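Local coordinates for protein NAD nucleotidase (Haemophilus influenzae, PDB 3ZTV) that hydrolyses NAD and nucleoside 5'-monophosphates in the periplasm, probably with zinc as cofactor, releasing adenosine and nicotinamide riboside, at residues H228-N233 with K240-Y245; E356-I361 with F552-P557; V446-E451 with Y524-K529. All blocks are in the same frame, centred on the assembly; numbering follows the deposited sequence.

Contact 1: residues H228-N233 with K240-Y245; sequences HYLYGN and KLPVIY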
loop_
_atom_site.group_PDB
_atom_site.type_symbol
_atom_site.label_atom_id
_atom_site.label_comp_id
_atom_site.label_asym_id
_atom_site.label_seq_id
_atom_site.Cartn_x
_atom_site.Cartn_y
_atom_site.Cartn_z
ATOM N N HIS A 228 8.754 -22.576 -3.861
ATOM C CA HIS A 228 9.410 -23.880 -4.040
ATOM C C HIS A 228 8.543 -24.863 -4.874
ATOM O O HIS A 228 8.726 -26.088 -4.800
ATOM C CB HIS A 228 9.717 -24.540 -2.682
ATOM C CG HIS A 228 10.820 -23.908 -1.864
ATOM N ND1 HIS A 228 11.205 -22.584 -1.923
ATOM C CD2 HIS A 228 11.590 -24.472 -0.906
ATOM C CE1 HIS A 228 12.177 -22.378 -1.045
ATOM N NE2 HIS A 228 12.433 -23.511 -0.425
ATOM N N TYR A 229 7.609 -24.353 -5.669
ATOM C CA TYR A 229 6.735 -25.221 -6.466
ATOM C C TYR A 229 7.421 -25.757 -7.709
ATOM O O TYR A 229 8.056 -24.999 -8.466
ATOM C CB TYR A 229 5.488 -24.469 -6.927
ATOM C CG TYR A 229 4.501 -24.077 -5.852
ATOM C CD1 TYR A 229 4.529 -24.647 -4.584
ATOM C CD2 TYR A 229 3.519 -23.130 -6.121
ATOM C CE1 TYR A 229 3.599 -24.275 -3.615
ATOM C CE2 TYR A 229 2.587 -22.762 -5.169
ATOM C CZ TYR A 229 2.636 -23.327 -3.918
ATOM O OH TYR A 229 1.712 -22.946 -2.965
ATOM N N LEU A 230 7.260 -27.064 -7.936
ATOM C CA LEU A 230 7.627 -27.661 -9.220
ATOM C C LEU A 230 6.533 -27.329 -10.243
ATOM O O LEU A 230 5.385 -27.770 -10.105
ATOM C CB LEU A 230 7.797 -29.186 -9.100
ATOM C CG LEU A 230 8.116 -29.941 -10.396
ATOM C CD1 LEU A 230 9.409 -29.477 -11.056
ATOM C CD2 LEU A 230 8.158 -31.452 -10.155
ATOM N N TYR A 231 6.884 -26.529 -11.247
ATOM C CA TYR A 231 6.012 -26.326 -12.407
ATOM C C TYR A 231 6.508 -27.358 -13.413
ATOM O O TYR A 231 7.682 -27.382 -13.768
ATOM C CB TYR A 231 6.152 -24.904 -12.975
ATOM C CG TYR A 231 5.466 -23.764 -12.222
ATOM C CD1 TYR A 231 5.725 -23.533 -10.874
ATOM C CD2 TYR A 231 4.583 -22.906 -12.876
ATOM C CE1 TYR A 231 5.136 -22.478 -10.199
ATOM C CE2 TYR A 231 3.992 -21.840 -12.209
ATOM C CZ TYR A 231 4.266 -21.641 -10.873
ATOM O OH TYR A 231 3.673 -20.574 -10.228
ATOM N N GLY A 232 5.601 -28.211 -13.877
ATOM C CA GLY A 232 6.009 -29.365 -14.655
ATOM C C GLY A 232 5.165 -29.641 -15.888
ATOM O O GLY A 232 4.606 -28.731 -16.517
ATOM N N ASN A 233 5.079 -30.923 -16.236
ATOM C CA ASN A 233 4.391 -31.365 -17.444
ATOM C C ASN A 233 4.080 -32.844 -17.307
ATOM O O ASN A 233 4.349 -33.453 -16.270
ATOM C CB ASN A 233 5.262 -31.108 -18.671
ATOM C CG ASN A 233 6.631 -31.772 -18.568
ATOM O OD1 ASN A 233 6.797 -32.800 -17.902
ATOM N ND2 ASN A 233 7.613 -31.200 -19.247
ATOM N N LYS A 240 5.738 -39.218 -10.962
ATOM C CA LYS A 240 5.169 -38.917 -9.653
ATOM C C LYS A 240 6.000 -37.893 -8.868
ATOM O O LYS A 240 6.049 -37.905 -7.632
ATOM C CB LYS A 240 4.912 -40.202 -8.859
ATOM C CG LYS A 240 3.923 -41.126 -9.562
ATOM C CD LYS A 240 3.366 -42.194 -8.633
ATOM C CE LYS A 240 2.442 -43.139 -9.391
ATOM N NZ LYS A 240 1.825 -44.165 -8.505
ATOM N N LEU A 241 6.651 -37.000 -9.607
ATOM C CA LEU A 241 7.236 -35.801 -9.019
ATOM C C LEU A 241 6.112 -34.868 -8.554
ATOM O O LEU A 241 4.989 -34.951 -9.051
ATOM C CB LEU A 241 8.151 -35.115 -10.034
ATOM C CG LEU A 241 9.453 -35.878 -10.304
ATOM C CD1 LEU A 241 10.089 -35.445 -11.617
ATOM C CD2 LEU A 241 10.438 -35.755 -9.138
ATOM N N PRO A 242 6.406 -33.980 -7.591
ATOM C CA PRO A 242 5.349 -33.160 -6.983
ATOM C C PRO A 242 4.977 -31.926 -7.819
ATOM O O PRO A 242 5.135 -30.762 -7.405
ATOM C CB PRO A 242 5.953 -32.774 -5.631
ATOM C CG PRO A 242 7.417 -32.742 -5.888
ATOM C CD PRO A 242 7.684 -33.864 -6.866
ATOM N N VAL A 243 4.448 -32.193 -9.006
ATOM C CA VAL A 243 4.080 -31.133 -9.935
ATOM C C VAL A 243 2.858 -30.375 -9.430
ATOM O O VAL A 243 1.811 -30.973 -9.166
ATOM C CB VAL A 243 3.797 -31.701 -11.330
ATOM C CG1 VAL A 243 3.331 -30.588 -12.259
ATOM C CG2 VAL A 243 5.037 -32.383 -11.882
ATOM N N ILE A 244 2.990 -29.058 -9.299
ATOM C CA ILE A 244 1.910 -28.226 -8.780
ATOM C C ILE A 244 1.123 -27.556 -9.909
ATOM O O ILE A 244 -0.105 -27.522 -9.884
ATOM C CB ILE A 244 2.445 -27.147 -7.811
ATOM C CG1 ILE A 244 3.272 -27.788 -6.694
ATOM C CG2 ILE A 244 1.298 -26.329 -7.217
ATOM C CD1 ILE A 244 2.528 -28.845 -5.886
ATOM N N TYR A 245 1.845 -27.029 -10.892
ATOM C CA TYR A 245 1.264 -26.309 -12.018
ATOM C C TYR A 245 1.979 -26.713 -13.293
ATOM O O TYR A 245 3.096 -27.229 -13.240
ATOM C CB TYR A 245 1.473 -24.810 -11.832
ATOM C CG TYR A 245 0.708 -24.179 -10.697
ATOM C CD1 TYR A 245 -0.677 -24.258 -10.640
ATOM C CD2 TYR A 245 1.364 -23.450 -9.713
ATOM C CE1 TYR A 245 -1.386 -23.660 -9.617
ATOM C CE2 TYR A 245 0.662 -22.842 -8.681
ATOM C CZ TYR A 245 -0.707 -22.949 -8.637
ATOM O OH TYR A 245 -1.402 -22.340 -7.610
HETATM O O HOH W 1 6.391 -28.864 -5.756
#
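Ile244 N donates to Leu230 O at 2.8 Å, in an almost straight bond with an angle at hydrogen of 177°. A second backbone bond, Gly232 N to Tyr245 O, has the same length. Between them lies a local parallel bridge at Tyr231 and Tyr245, with helix 234-238 in the loop that joins the two segments. The chain turns a corner at Tyr245, so the pairing stays short. Tyr231 CA also approaches Tyr245 O, a CA-H...O contact of 3.2 Å. One water extends the link: it accepts from Leu230 N and donates to Pro242 O. Pro242 is the centre of an inverse gamma turn, closed by Val243 N on Leu241 O.

Tyr229, Tyr231 and Tyr245 form an aromatic cluster. The Tyr231 and Tyr245 side chains lie side by side and point the same way. Tyr245 CB sits over a face of the Tyr231 ring, 4.0 Å from its centroid, and Tyr245 CD2 reaches Tyr231 CZ at 3.6 Å. Ile244 CG2 lies over a face of the Tyr229 ring; it is anti to the backbone N, with CG1 at chi1 -54° touching Tyr229 CB and CD1. Further along, the Leu230 CD2 methyl meets Leu241 CB and Val243 CG2, both at 3.7 Å.

Tyr231 OH is hydrogen-bonded to Ser206 OG, at helix 206-215. The side chain of Tyr229 is about 10 Å from a bound zinc ion. Two backbone bonds and the tyrosine cluster thus join strand 230-232 to the weakly bonded strand 243-244. The pairing is incomplete: Tyr245 N is buried by the contact without a hydrogen-bond partner.

Contact 2: residues E356-I361 with F552-P557; sequences EIVGVI and FMKKHP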
loop_
_atom_site.group_PDB
_atom_site.type_symbol
_atom_site.label_atom_id
_atom_site.label_comp_id
_atom_site.label_asym_id
_atom_site.label_seq_id
_atom_site.Cartn_x
_atom_site.Cartn_y
_atom_site.Cartn_z
ATOM N N GLU A 356 34.548 -27.877 14.268
ATOM C CA GLU A 356 34.800 -26.792 15.213
ATOM C C GLU A 356 33.657 -26.633 16.210
ATOM O O GLU A 356 32.525 -27.032 15.949
ATOM C CB GLU A 356 35.092 -25.477 14.479
ATOM C CG GLU A 356 36.401 -25.505 13.702
ATOM C CD GLU A 356 36.763 -24.174 13.059
ATOM O OE1 GLU A 356 35.930 -23.244 13.076
ATOM O OE2 GLU A 356 37.891 -24.060 12.532
ATOM N N ILE A 357 33.970 -26.057 17.367
ATOM C CA ILE A 357 33.016 -25.950 18.453
ATOM C C ILE A 357 32.111 -24.737 18.273
ATOM O O ILE A 357 32.592 -23.625 18.034
ATOM C CB ILE A 357 33.752 -25.871 19.807
ATOM C CG1 ILE A 357 34.577 -27.144 20.022
ATOM C CG2 ILE A 357 32.771 -25.657 20.944
ATOM C CD1 ILE A 357 35.580 -27.043 21.163
ATOM N N VAL A 358 30.803 -24.959 18.366
ATOM C CA VAL A 358 29.846 -23.860 18.265
ATOM C C VAL A 358 29.438 -23.353 19.644
ATOM O O VAL A 358 29.082 -22.188 19.803
ATOM C CB VAL A 358 28.595 -24.239 17.426
ATOM C CG1 VAL A 358 27.757 -25.291 18.128
ATOM C CG2 VAL A 358 27.754 -23.003 17.128
ATOM N N GLY A 359 29.501 -24.223 20.646
ATOM C CA GLY A 359 29.209 -23.807 22.005
ATOM C C GLY A 359 29.563 -24.882 23.008
ATOM O O GLY A 359 29.893 -26.005 22.631
ATOM N N VAL A 360 29.484 -24.532 24.287
ATOM C CA VAL A 360 29.790 -25.449 25.371
ATOM C C VAL A 360 28.604 -25.492 26.316
ATOM O O VAL A 360 28.038 -24.452 26.660
ATOM C CB VAL A 360 31.047 -24.998 26.146
ATOM C CG1 VAL A 360 31.315 -25.922 27.332
ATOM C CG2 VAL A 360 32.250 -24.957 25.223
ATOM N N ILE A 361 28.212 -26.694 26.712
ATOM C CA ILE A 361 27.150 -26.859 27.694
ATOM C C ILE A 361 27.740 -27.278 29.033
ATOM O O ILE A 361 28.543 -28.206 29.104
ATOM C CB ILE A 361 26.112 -27.900 27.243
ATOM C CG1 ILE A 361 25.468 -27.475 25.919
ATOM C CG2 ILE A 361 25.045 -28.087 28.315
ATOM C CD1 ILE A 361 24.543 -28.518 25.322
ATOM N N PHE A 552 21.230 -21.424 18.128
ATOM C CA PHE A 552 21.019 -21.340 19.568
ATOM C C PHE A 552 22.348 -21.387 20.320
ATOM O O PHE A 552 22.582 -20.592 21.231
ATOM C CB PHE A 552 20.073 -22.448 20.036
ATOM C CG PHE A 552 19.715 -22.368 21.496
ATOM C CD1 PHE A 552 20.513 -22.980 22.445
ATOM C CD2 PHE A 552 18.580 -21.692 21.913
ATOM C CE1 PHE A 552 20.198 -22.912 23.789
ATOM C CE2 PHE A 552 18.253 -21.626 23.257
ATOM C CZ PHE A 552 19.065 -22.239 24.194
ATOM N N MET A 553 23.225 -22.307 19.935
ATOM C CA MET A 553 24.524 -22.391 20.589
ATOM C C MET A 553 25.384 -21.160 20.312
ATOM O O MET A 553 26.159 -20.738 21.164
ATOM C CB MET A 553 25.262 -23.674 20.193
ATOM C CG MET A 553 24.571 -24.965 20.625
ATOM S SD MET A 553 24.246 -25.065 22.401
ATOM C CE MET A 553 25.854 -24.688 23.098
ATOM N N LYS A 554 25.259 -20.582 19.124
ATOM C CA LYS A 554 25.990 -19.354 18.827
ATOM C C LYS A 554 25.540 -18.219 19.742
ATOM O O LYS A 554 26.335 -17.349 20.100
ATOM C CB LYS A 554 25.805 -18.938 17.369
ATOM C CG LYS A 554 26.542 -19.810 16.363
ATOM C CD LYS A 554 26.386 -19.244 14.957
ATOM C CE LYS A 554 27.133 -20.077 13.927
ATOM N NZ LYS A 554 28.602 -19.873 13.990
ATOM N N LYS A 555 24.266 -18.238 20.119
ATOM C CA LYS A 555 23.709 -17.215 21.000
ATOM C C LYS A 555 24.078 -17.502 22.451
ATOM O O LYS A 555 24.271 -16.580 23.250
ATOM C CB LYS A 555 22.188 -17.151 20.849
ATOM C CG LYS A 555 21.538 -15.984 21.581
ATOM C CD LYS A 555 20.020 -15.990 21.429
ATOM C CE LYS A 555 19.396 -17.149 22.188
ATOM N NZ LYS A 555 17.933 -16.975 22.457
ATOM N N HIS A 556 24.170 -18.789 22.782
ATOM C CA HIS A 556 24.536 -19.232 24.123
ATOM C C HIS A 556 25.798 -20.081 24.077
ATOM O O HIS A 556 25.737 -21.286 24.327
ATOM C CB HIS A 556 23.420 -20.085 24.726
ATOM C CG HIS A 556 22.121 -19.365 24.900
ATOM N ND1 HIS A 556 21.033 -19.586 24.083
ATOM C CD2 HIS A 556 21.727 -18.447 25.813
ATOM C CE1 HIS A 556 20.026 -18.831 24.484
ATOM N NE2 HIS A 556 20.422 -18.126 25.527
ATOM N N PRO A 557 26.950 -19.461 23.766
ATOM C CA PRO A 557 28.183 -20.242 23.600
ATOM C C PRO A 557 28.671 -20.860 24.906
ATOM O O PRO A 557 29.505 -21.764 24.881
ATOM C CB PRO A 557 29.187 -19.213 23.075
ATOM C CG PRO A 557 28.651 -17.893 23.528
ATOM C CD PRO A 557 27.158 -18.029 23.496
#
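Val360 N donates to Pro557 O at 2.8 Å, the one hydrogen bond across this contact. The angle at hydrogen is 154°, and the donor stands 43° out of the carbonyl plane. The bond lies where helix 545-555 has ended and the chain enters strand 558-560. That strand runs parallel to strand 357-362, and Val360 also shares a backbone bond with Phe559. Just before this, His556 leaves the helix, while its N still bonds back to Phe552 O.

The apolar contacts come from the last turn of the helix. Val358 meets Met553 at about a right angle, CG1 to CB at 3.6 Å. The other methyl, Val358 CG2, presses on Lys554 CG at 3.5 Å, tighter than usual for two carbons. Bends at chi2 (-56°) and chi3 (-51°) bring the Met553 CE methyl back to the backbone of Gly359, 3.6 Å from its CA. The same methyl lies 4.0 Å from Ile361 CG1, and Phe390 of helix 386-396 touches both Met553 and Ile361. Strand 357-362 also pairs antiparallel with strand 419-422, where Val358 and Gly359 both face Val421 in a classic beta bulge.

The contact therefore joins the end of a helix to the middle strand of a three-stranded sheet, away from the annotated sites. Its chemistry is mainly apolar: a bent methionine and the aliphatic part of Lys554 against glycine backbone and valine methyls, with a single backbone bond just before strand 558-560.

Contact 3: residues V446-E451 with Y524-K529; sequences VKQVLE and YKTFGK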
loop_
_atom_site.group_PDB
_atom_site.type_symbol
_atom_site.label_atom_id
_atom_site.label_comp_id
_atom_site.label_asym_id
_atom_site.label_seq_id
_atom_site.Cartn_x
_atom_site.Cartn_y
_atom_site.Cartn_z
ATOM N N VAL A 446 -4.625 -24.731 20.642
ATOM C CA VAL A 446 -3.344 -25.078 21.248
ATOM C C VAL A 446 -3.579 -26.128 22.328
ATOM O O VAL A 446 -2.871 -27.131 22.389
ATOM C CB VAL A 446 -2.618 -23.855 21.837
ATOM C CG1 VAL A 446 -1.334 -24.290 22.553
ATOM C CG2 VAL A 446 -2.305 -22.840 20.738
ATOM N N LYS A 447 -4.589 -25.904 23.165
ATOM C CA LYS A 447 -4.956 -26.893 24.174
ATOM C C LYS A 447 -5.271 -28.232 23.512
ATOM O O LYS A 447 -4.782 -29.278 23.946
ATOM C CB LYS A 447 -6.157 -26.420 24.998
ATOM C CG LYS A 447 -5.856 -25.287 25.975
ATOM C CD LYS A 447 -7.112 -24.880 26.746
ATOM C CE LYS A 447 -6.813 -23.868 27.840
ATOM N NZ LYS A 447 -8.058 -23.319 28.468
ATOM N N GLN A 448 -6.080 -28.194 22.456
ATOM C CA GLN A 448 -6.494 -29.419 21.788
ATOM C C GLN A 448 -5.324 -30.209 21.196
ATOM O O GLN A 448 -5.293 -31.430 21.277
ATOM C CB GLN A 448 -7.548 -29.141 20.713
ATOM C CG GLN A 448 -8.189 -30.408 20.190
ATOM C CD GLN A 448 -8.887 -31.200 21.285
ATOM O OE1 GLN A 448 -9.827 -30.711 21.918
ATOM N NE2 GLN A 448 -8.430 -32.426 21.513
ATOM N N VAL A 449 -4.354 -29.524 20.596
ATOM C CA VAL A 449 -3.240 -30.267 20.014
ATOM C C VAL A 449 -2.394 -30.950 21.097
ATOM O O VAL A 449 -1.902 -32.058 20.884
ATOM C CB VAL A 449 -2.378 -29.426 19.030
ATOM C CG1 VAL A 449 -1.488 -28.454 19.765
ATOM C CG2 VAL A 449 -1.542 -30.345 18.140
ATOM N N LEU A 450 -2.243 -30.311 22.259
ATOM C CA LEU A 450 -1.565 -30.950 23.392
ATOM C C LEU A 450 -2.339 -32.182 23.843
ATOM O O LEU A 450 -1.750 -33.227 24.129
ATOM C CB LEU A 450 -1.394 -29.984 24.567
ATOM C CG LEU A 450 -0.482 -28.780 24.319
ATOM C CD1 LEU A 450 -0.479 -27.841 25.524
ATOM C CD2 LEU A 450 0.935 -29.232 23.980
ATOM N N GLU A 451 -3.662 -32.062 23.898
ATOM C CA GLU A 451 -4.497 -33.205 24.260
ATOM C C GLU A 451 -4.326 -34.340 23.241
ATOM O O GLU A 451 -4.197 -35.514 23.609
ATOM C CB GLU A 451 -5.970 -32.793 24.375
ATOM C CG GLU A 451 -6.287 -31.780 25.488
ATOM C CD GLU A 451 -6.450 -32.406 26.875
ATOM O OE1 GLU A 451 -6.416 -33.650 26.997
ATOM O OE2 GLU A 451 -6.637 -31.631 27.845
ATOM N N TYR A 524 -0.955 -35.834 15.991
ATOM C CA TYR A 524 -1.216 -34.411 16.175
ATOM C C TYR A 524 -2.402 -33.984 15.302
ATOM O O TYR A 524 -2.264 -33.181 14.374
ATOM C CB TYR A 524 0.045 -33.593 15.869
ATOM C CG TYR A 524 1.078 -33.608 16.988
ATOM C CD1 TYR A 524 1.696 -34.794 17.384
ATOM C CD2 TYR A 524 1.435 -32.435 17.642
ATOM C CE1 TYR A 524 2.642 -34.801 18.404
ATOM C CE2 TYR A 524 2.372 -32.433 18.658
ATOM C CZ TYR A 524 2.965 -33.615 19.040
ATOM O OH TYR A 524 3.892 -33.601 20.051
ATOM N N LYS A 525 -3.574 -34.526 15.622
ATOM C CA LYS A 525 -4.777 -34.351 14.807
ATOM C C LYS A 525 -5.083 -32.894 14.482
ATOM O O LYS A 525 -5.390 -32.557 13.334
ATOM C CB LYS A 525 -5.990 -35.009 15.479
ATOM C CG LYS A 525 -5.902 -36.527 15.557
ATOM C CD LYS A 525 -7.146 -37.134 16.191
ATOM C CE LYS A 525 -7.023 -38.647 16.305
ATOM N NZ LYS A 525 -8.105 -39.233 17.142
ATOM N N THR A 526 -5.001 -32.027 15.485
ATOM C CA THR A 526 -5.330 -30.621 15.296
ATOM C C THR A 526 -4.460 -29.964 14.220
ATOM O O THR A 526 -4.974 -29.225 13.381
ATOM C CB THR A 526 -5.277 -29.829 16.627
ATOM O OG1 THR A 526 -6.361 -30.241 17.475
ATOM C CG2 THR A 526 -5.385 -28.342 16.375
ATOM N N PHE A 527 -3.153 -30.223 14.236
ATOM C CA PHE A 527 -2.274 -29.684 13.194
ATOM C C PHE A 527 -2.675 -30.228 11.820
ATOM O O PHE A 527 -2.636 -29.510 10.821
ATOM C CB PHE A 527 -0.803 -30.025 13.457
ATOM C CG PHE A 527 -0.155 -29.207 14.552
ATOM C CD1 PHE A 527 -0.639 -27.958 14.912
ATOM C CD2 PHE A 527 0.969 -29.694 15.204
ATOM C CE1 PHE A 527 -0.017 -27.219 15.916
ATOM C CE2 PHE A 527 1.592 -28.965 16.199
ATOM C CZ PHE A 527 1.101 -27.726 16.558
ATOM N N GLY A 528 -3.038 -31.505 11.774
ATOM C CA GLY A 528 -3.480 -32.126 10.538
ATOM C C GLY A 528 -4.669 -31.419 9.916
ATOM O O GLY A 528 -4.783 -31.329 8.694
ATOM N N LYS A 529 -5.560 -30.911 10.761
ATOM C CA LYS A 529 -6.746 -30.206 10.284
ATOM C C LYS A 529 -6.453 -28.762 9.871
ATOM O O LYS A 529 -7.131 -28.210 8.998
ATOM C CB LYS A 529 -7.864 -30.258 11.327
ATOM C CG LYS A 529 -8.466 -31.647 11.489
ATOM C CD LYS A 529 -9.455 -31.708 12.642
ATOM C CE LYS A 529 -9.792 -33.152 12.990
ATOM N NZ LYS A 529 -10.665 -33.257 14.195
#
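Val449 of helix 443-460 packs against Thr526 and Phe527 of helix 525-530. This is a helix-helix contact in the C-terminal domain of the 5'-nucleotidase family. The two short axes approach to 8.7 Å, and their N-to-C directions differ by 127°. Tyr524 holds the N-cap position of the second helix.

The apolar part centres on Val449. Val449 CB faces Thr526 CB at 3.8 Å, in the residue pair whose CA atoms are nearest each other across the two segments. Val449 CG2 is anti to the backbone N, which turns it toward two aromatic rings. It touches Tyr524 CD2 at 3.7 Å, meeting that ring obliquely. Ile406 of strand 404-408 also touches Val449.

No hydrogen bond crosses the two segments themselves. The polar groups are tied together through Asp452, one residue beyond the first segment. Its OD2 bonds Thr526 OG1, and its OD1 bonds Gln448 NE2. Thr526 OG1 also lies 3.3 Å from Gln448 CG, where the two side chains cross at about a right angle. Both carboxylate oxygens of Asp452 thus have partners at this junction, one from each helix.

Tyr524 OH bonds Ala465 O. The Tyr524 side chain touches Asn408 of the adenosine pocket and lies about 7 Å from the bound adenosine. This is consistent with a place in the second shell of the nucleoside site.

The Phe527 ring lies flat beneath Val449 CG2: the methyl sits over its centre, 3.8 Å from the centroid and 5° off the ring normal.

In the fold
Contact 3 is buried, whereas contacts 1 and 2 are only partly so. Contact 1 lies in the zinc-bearing metallophosphoesterase part. Contacts 2 and 3 belong to the C-terminal part, with contact 3 nested inside the long chain loop that contact 2 closes. No two contacts share a helix or strand, and their nearest atoms are at least about 16 Å apart. Contacts 1 and 2 stand on opposite sides of the chain's centre. Strand pairing gives contact 1 two backbone bonds. In contact 2 the helix offers carbon contacts, and the one bond comes from beyond its end. Helix against helix gives contact 3 none, with an aspartate just outside tying its side chains together.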